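PDB 2R8Q: class I phosphodiesterase PDEB1 from Leishmania major, which belongs to the cyclic nucleotide phosphodiesterase family and has a largely helical catalytic domain with a metal site and a ligand pocket. Local coordinates for residues 221-224 against 225-228; 315-318 against 319-323. One frame throughout, in Å; residues are numbered along the deposited sequence.

Interaction 1 (221-224 against 225-228); sequences DALS and RFTE
D221 to R225, A222 to F226, L223 to T227 and S224 to E228 are joined by the i to i+4 backbone bonds of one regular alpha-helix, R225 N lying 2.9 Å from D221 O. On the outer side the same D221–R225 pair is tied again by a salt bridge: R225 NE gives its hydrogen to D221 OD2 at 3.1 Å, with an N-H...O angle of 160°. The acceptor lies close to the guanidinium plane, at its edge; NE meets OD2 from above the carboxylate plane, and the two planes stand 48° apart. The arginine chain bends at chi3, which brings NE back over the preceding turn and leaves NH2 near A222 CA. Two residues further along, T227 OG1 donates to L223 O at 2.8 Å. Its chi1 of -54° sets OG1 beside its own backbone N, and OG1 and the T227 backbone N reach L223 O from opposite faces of its plane. L223 CD1 reaches F226 CD2 at 4.3 Å, a light apolar touch on the inner side. This is an amphipathic piece of helix 219-232: A222 and R225 lean on helix 239-254, L223 packs against helix 302-324, and F226 reaches both.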
ATOM      1  N   ASP A 221      -7.846 -23.203   2.444  1.00 22.31           N
ATOM      2  CA  ASP A 221      -9.171 -22.600   2.455  1.00 21.81           C
ATOM      3  C   ASP A 221      -9.685 -22.392   1.033  1.00 21.31           C
ATOM      4  O   ASP A 221     -10.862 -22.627   0.745  1.00 20.96           O
ATOM      5  CB  ASP A 221      -9.136 -21.261   3.193  1.00 25.52           C
ATOM      6  CG  ASP A 221     -10.515 -20.678   3.397  1.00 28.34           C
ATOM      7  OD1 ASP A 221     -11.343 -21.337   4.059  1.00 31.94           O
ATOM      8  OD2 ASP A 221     -10.771 -19.563   2.898  1.00 30.51           O
ATOM      9  N   ALA A 222      -8.797 -21.952   0.150  1.00 20.63           N
ATOM     10  CA  ALA A 222      -9.150 -21.712  -1.243  1.00 19.82           C
ATOM     11  C   ALA A 222      -9.648 -22.995  -1.900  1.00 20.00           C
ATOM     12  O   ALA A 222     -10.631 -22.984  -2.643  1.00 20.10           O
ATOM     13  CB  ALA A 222      -7.937 -21.176  -2.000  1.00 20.62           C
ATOM     14  N   LEU A 223      -8.966 -24.103  -1.629  1.00 20.84           N
ATOM     15  CA  LEU A 223      -9.370 -25.379  -2.208  1.00 21.48           C
ATOM     16  C   LEU A 223     -10.677 -25.854  -1.580  1.00 22.26           C
ATOM     17  O   LEU A 223     -11.531 -26.414  -2.266  1.00 23.21           O
ATOM     18  CB  LEU A 223      -8.271 -26.431  -2.018  1.00 22.85           C
ATOM     19  CG  LEU A 223      -8.529 -27.818  -2.619  1.00 24.19           C
ATOM     20  CD1 LEU A 223      -8.941 -27.689  -4.078  1.00 24.22           C
ATOM     21  CD2 LEU A 223      -7.273 -28.671  -2.489  1.00 25.55           C
ATOM     22  N   SER A 224     -10.830 -25.622  -0.280  1.00 21.65           N
ATOM     23  CA  SER A 224     -12.041 -26.011   0.439  1.00 23.19           C
ATOM     24  C   SER A 224     -13.266 -25.330  -0.166  1.00 22.03           C
ATOM     25  O   SER A 224     -14.288 -25.972  -0.411  1.00 21.66           O
ATOM     26  CB  SER A 224     -11.923 -25.627   1.917  1.00 23.98           C
ATOM     27  OG  SER A 224     -13.144 -25.847   2.612  1.00 26.65           O
ATOM     28  N   ARG A 225     -13.161 -24.024  -0.399  1.00 19.92           N
ATOM     29  CA  ARG A 225     -14.269 -23.275  -0.967  1.00 19.67           C
ATOM     30  C   ARG A 225     -14.544 -23.703  -2.404  1.00 19.02           C
ATOM     31  O   ARG A 225     -15.699 -23.756  -2.827  1.00 18.97           O
ATOM     32  CB  ARG A 225     -13.991 -21.769  -0.873  1.00 20.38           C
ATOM     33  CG  ARG A 225     -14.053 -21.263   0.571  1.00 22.80           C
ATOM     34  CD  ARG A 225     -13.855 -19.761   0.705  1.00 26.57           C
ATOM     35  NE  ARG A 225     -12.504 -19.339   0.353  1.00 28.88           N
ATOM     36  CZ  ARG A 225     -12.174 -18.781  -0.807  1.00 31.82           C
ATOM     37  NH1 ARG A 225     -13.103 -18.573  -1.730  1.00 33.42           N
ATOM     38  NH2 ARG A 225     -10.916 -18.433  -1.046  1.00 34.46           N
ATOM     39  N   PHE A 226     -13.488 -24.023  -3.150  1.00 21.43           N
ATOM     40  CA  PHE A 226     -13.655 -24.475  -4.529  1.00 23.02           C
ATOM     41  C   PHE A 226     -14.407 -25.801  -4.537  1.00 24.27           C
ATOM     42  O   PHE A 226     -15.286 -26.025  -5.369  1.00 24.04           O
ATOM     43  CB  PHE A 226     -12.300 -24.684  -5.210  1.00 25.43           C
ATOM     44  CG  PHE A 226     -12.404 -25.365  -6.549  1.00 26.59           C
ATOM     45  CD1 PHE A 226     -12.762 -24.649  -7.684  1.00 28.04           C
ATOM     46  CD2 PHE A 226     -12.197 -26.738  -6.660  1.00 28.85           C
ATOM     47  CE1 PHE A 226     -12.916 -25.291  -8.917  1.00 30.10           C
ATOM     48  CE2 PHE A 226     -12.350 -27.388  -7.885  1.00 28.88           C
ATOM     49  CZ  PHE A 226     -12.711 -26.662  -9.013  1.00 28.93           C
ATOM     50  N   THR A 227     -14.045 -26.680  -3.608  1.00 25.04           N
ATOM     51  CA  THR A 227     -14.680 -27.988  -3.504  1.00 26.03           C
ATOM     52  C   THR A 227     -16.162 -27.853  -3.161  1.00 25.36           C
ATOM     53  O   THR A 227     -17.000 -28.576  -3.708  1.00 25.64           O
ATOM     54  CB  THR A 227     -13.986 -28.848  -2.438  1.00 28.36           C
ATOM     55  OG1 THR A 227     -12.584 -28.916  -2.725  1.00 32.11           O
ATOM     56  CG2 THR A 227     -14.562 -30.259  -2.438  1.00 30.35           C
ATOM     57  N   GLU A 228     -16.487 -26.930  -2.257  1.00 23.64           N
ATOM     58  CA  GLU A 228     -17.879 -26.712  -1.876  1.00 22.47           C
ATOM     59  C   GLU A 228     -18.646 -26.223  -3.103  1.00 23.40           C
ATOM     60  O   GLU A 228     -19.817 -26.555  -3.288  1.00 23.00           O
ATOM     61  CB  GLU A 228     -17.973 -25.682  -0.744  1.00 22.57           C
ATOM     62  CG  GLU A 228     -19.393 -25.383  -0.259  1.00 22.98           C
ATOM     63  CD  GLU A 228     -20.165 -26.632   0.134  1.00 25.92           C
ATOM     64  OE1 GLU A 228     -19.562 -27.543   0.738  1.00 27.11           O
ATOM     65  OE2 GLU A 228     -21.380 -26.698  -0.151  1.00 26.17           O
TER

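Interaction 2 (315-318 against 319-323); sequences GKFF and RDIVG
F317 and I321, one turn apart on a buried side of the helix, make the tight part of this contact. I321 CG2 sits over one face of the phenyl ring, 4.1 Å from its centroid and 20° off the normal, a CH-pi contact, and I321 CD1 comes to 3.9 Å from F317 CE2. The isoleucine holds CG1 between its backbone N and carbonyl carbon (chi1 67°), leaving CG2 beside the N, where it can lie over the ring. F318 turns to a different side and meets I321 only lightly, CD2 to CD1 at 4.4 Å; V255, T259 and C332 pack around its ring. Beneath these side chains the backbone bonds are regular, I321 N to F317 O being the straightest, at 171°. R319 is closely held too: it runs extended back alongside the preceding turn, one face of its guanidinium over the G315 carbonyl carbon, where glycine leaves room for it, and NH2 is hydrogen-bonded to N337 of helix 330-348.

The side of K316 and D320 is looser. K316 runs out fully extended and crosses D320 at a slant, its CE 3.6 Å from D320 OD2, but NZ stays 4.7 Å from that oxygen: opposite charges close together without a salt bridge, an attraction probably weakened by solvent around the exposed lysine. Apolar residues packed inward, with K316 and D320 on the solvent side, are characteristic of an amphipathic helix in the all-helical phosphodiesterase catalytic domain, here helix 302-324.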
ATOM      1  N   GLY A 315       0.153 -31.382  -6.851  1.00 27.22           N
ATOM      2  CA  GLY A 315      -0.442 -32.601  -7.369  1.00 27.47           C
ATOM      3  C   GLY A 315      -1.913 -32.748  -7.036  1.00 27.97           C
ATOM      4  O   GLY A 315      -2.749 -32.888  -7.932  1.00 27.30           O
ATOM      5  N   LYS A 316      -2.235 -32.719  -5.747  1.00 27.14           N
ATOM      6  CA  LYS A 316      -3.619 -32.850  -5.316  1.00 26.75           C
ATOM      7  C   LYS A 316      -4.458 -31.688  -5.834  1.00 23.69           C
ATOM      8  O   LYS A 316      -5.609 -31.874  -6.227  1.00 23.64           O
ATOM      9  CB  LYS A 316      -3.715 -32.896  -3.788  1.00 30.24           C
ATOM     10  CG  LYS A 316      -5.154 -32.941  -3.283  1.00 34.23           C
ATOM     11  CD  LYS A 316      -5.239 -32.905  -1.766  1.00 38.01           C
ATOM     12  CE  LYS A 316      -6.689 -32.879  -1.307  1.00 40.13           C
ATOM     13  NZ  LYS A 316      -6.810 -32.810   0.177  1.00 43.14           N
ATOM     14  N   PHE A 317      -3.880 -30.491  -5.838  1.00 22.40           N
ATOM     15  CA  PHE A 317      -4.610 -29.316  -6.301  1.00 19.89           C
ATOM     16  C   PHE A 317      -5.117 -29.492  -7.726  1.00 18.89           C
ATOM     17  O   PHE A 317      -6.298 -29.281  -7.996  1.00 19.17           O
ATOM     18  CB  PHE A 317      -3.736 -28.058  -6.221  1.00 19.84           C
ATOM     19  CG  PHE A 317      -4.475 -26.789  -6.562  1.00 21.10           C
ATOM     20  CD1 PHE A 317      -5.522 -26.343  -5.761  1.00 20.47           C
ATOM     21  CD2 PHE A 317      -4.131 -26.047  -7.687  1.00 21.75           C
ATOM     22  CE1 PHE A 317      -6.219 -25.176  -6.075  1.00 22.31           C
ATOM     23  CE2 PHE A 317      -4.821 -24.876  -8.011  1.00 21.72           C
ATOM     24  CZ  PHE A 317      -5.866 -24.443  -7.203  1.00 20.55           C
ATOM     25  N   PHE A 318      -4.236 -29.870  -8.645  1.00 18.11           N
ATOM     26  CA  PHE A 318      -4.671 -30.052 -10.027  1.00 17.94           C
ATOM     27  C   PHE A 318      -5.630 -31.227 -10.185  1.00 19.08           C
ATOM     28  O   PHE A 318      -6.615 -31.136 -10.914  1.00 19.21           O
ATOM     29  CB  PHE A 318      -3.470 -30.218 -10.967  1.00 18.90           C
ATOM     30  CG  PHE A 318      -2.880 -28.911 -11.426  1.00 17.33           C
ATOM     31  CD1 PHE A 318      -1.848 -28.304 -10.713  1.00 18.98           C
ATOM     32  CD2 PHE A 318      -3.394 -28.261 -12.542  1.00 15.60           C
ATOM     33  CE1 PHE A 318      -1.340 -27.063 -11.107  1.00 17.79           C
ATOM     34  CE2 PHE A 318      -2.896 -27.020 -12.946  1.00 15.90           C
ATOM     35  CZ  PHE A 318      -1.868 -26.420 -12.227  1.00 17.38           C
ATOM     36  N   ARG A 319      -5.351 -32.331  -9.501  1.00 21.99           N
ATOM     37  CA  ARG A 319      -6.226 -33.491  -9.586  1.00 23.50           C
ATOM     38  C   ARG A 319      -7.630 -33.111  -9.121  1.00 23.76           C
ATOM     39  O   ARG A 319      -8.626 -33.492  -9.739  1.00 23.68           O
ATOM     40  CB  ARG A 319      -5.663 -34.627  -8.726  1.00 26.81           C
ATOM     41  CG  ARG A 319      -4.328 -35.145  -9.241  1.00 32.59           C
ATOM     42  CD  ARG A 319      -3.514 -35.812  -8.147  1.00 36.57           C
ATOM     43  NE  ARG A 319      -2.158 -36.110  -8.600  1.00 39.74           N
ATOM     44  CZ  ARG A 319      -1.142 -36.380  -7.787  1.00 41.51           C
ATOM     45  NH1 ARG A 319      -1.326 -36.387  -6.473  1.00 42.45           N
ATOM     46  NH2 ARG A 319       0.058 -36.643  -8.288  1.00 43.04           N
ATOM     47  N   ASP A 320      -7.700 -32.339  -8.044  1.00 24.47           N
ATOM     48  CA  ASP A 320      -8.976 -31.907  -7.487  1.00 24.82           C
ATOM     49  C   ASP A 320      -9.748 -30.925  -8.359  1.00 24.66           C
ATOM     50  O   ASP A 320     -10.935 -31.123  -8.617  1.00 24.20           O
ATOM     51  CB  ASP A 320      -8.760 -31.291  -6.103  1.00 28.95           C
ATOM     52  CG  ASP A 320      -8.670 -32.335  -5.010  1.00 31.84           C
ATOM     53  OD1 ASP A 320      -8.231 -33.467  -5.299  1.00 34.83           O
ATOM     54  OD2 ASP A 320      -9.029 -32.018  -3.857  1.00 35.35           O
ATOM     55  N   ILE A 321      -9.093 -29.865  -8.823  1.00 22.39           N
ATOM     56  CA  ILE A 321      -9.809 -28.891  -9.635  1.00 21.18           C
ATOM     57  C   ILE A 321     -10.169 -29.408 -11.021  1.00 21.32           C
ATOM     58  O   ILE A 321     -11.208 -29.043 -11.565  1.00 22.17           O
ATOM     59  CB  ILE A 321      -9.025 -27.560  -9.759  1.00 19.69           C
ATOM     60  CG1 ILE A 321      -7.743 -27.763 -10.570  1.00 19.71           C
ATOM     61  CG2 ILE A 321      -8.699 -27.031  -8.365  1.00 19.81           C
ATOM     62  CD1 ILE A 321      -6.995 -26.462 -10.839  1.00 21.64           C
ATOM     63  N   VAL A 322      -9.326 -30.263 -11.591  1.00 22.26           N
ATOM     64  CA  VAL A 322      -9.609 -30.817 -12.910  1.00 22.10           C
ATOM     65  C   VAL A 322     -10.727 -31.852 -12.811  1.00 23.35           C
ATOM     66  O   VAL A 322     -11.654 -31.862 -13.620  1.00 23.53           O
ATOM     67  CB  VAL A 322      -8.356 -31.482 -13.526  1.00 22.14           C
ATOM     68  CG1 VAL A 322      -8.732 -32.247 -14.788  1.00 23.25           C
ATOM     69  CG2 VAL A 322      -7.322 -30.418 -13.860  1.00 22.01           C
ATOM     70  N   GLY A 323     -10.641 -32.713 -11.804  1.00 24.72           N
ATOM     71  CA  GLY A 323     -11.652 -33.739 -11.631  1.00 27.37           C
ATOM     72  C   GLY A 323     -13.016 -33.213 -11.225  1.00 28.99           C
ATOM     73  O   GLY A 323     -14.036 -33.815 -11.559  1.00 31.11           O
TER

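Interactions 1 and 2 are single-helix contacts, their centres 12 Å apart, and they meet where helix 219-232 packs on helix 302-324. F226 CE2 comes to 3.4 Å from I321 CA, and L223 CD1 to 4.0 Å from F317 CD1, so the apolar sides of both contacts merge. Helix 239-254 joins both: K251 touches A222 and makes a cation-pi contact with F317, while T248 touches F226 and I321. The F318 side chain is about 9 Å from 3-isobutyl-1-methylxanthine, the A222 side chain about 14 Å from 3-isobutyl-1-methylxanthine. The F317 side chain is about 12 Å from the zinc ion, the A222 side chain about 13 Å from the magnesium ion. Helix 302-324 also supplies Q306 and F309 to the ligand pocket.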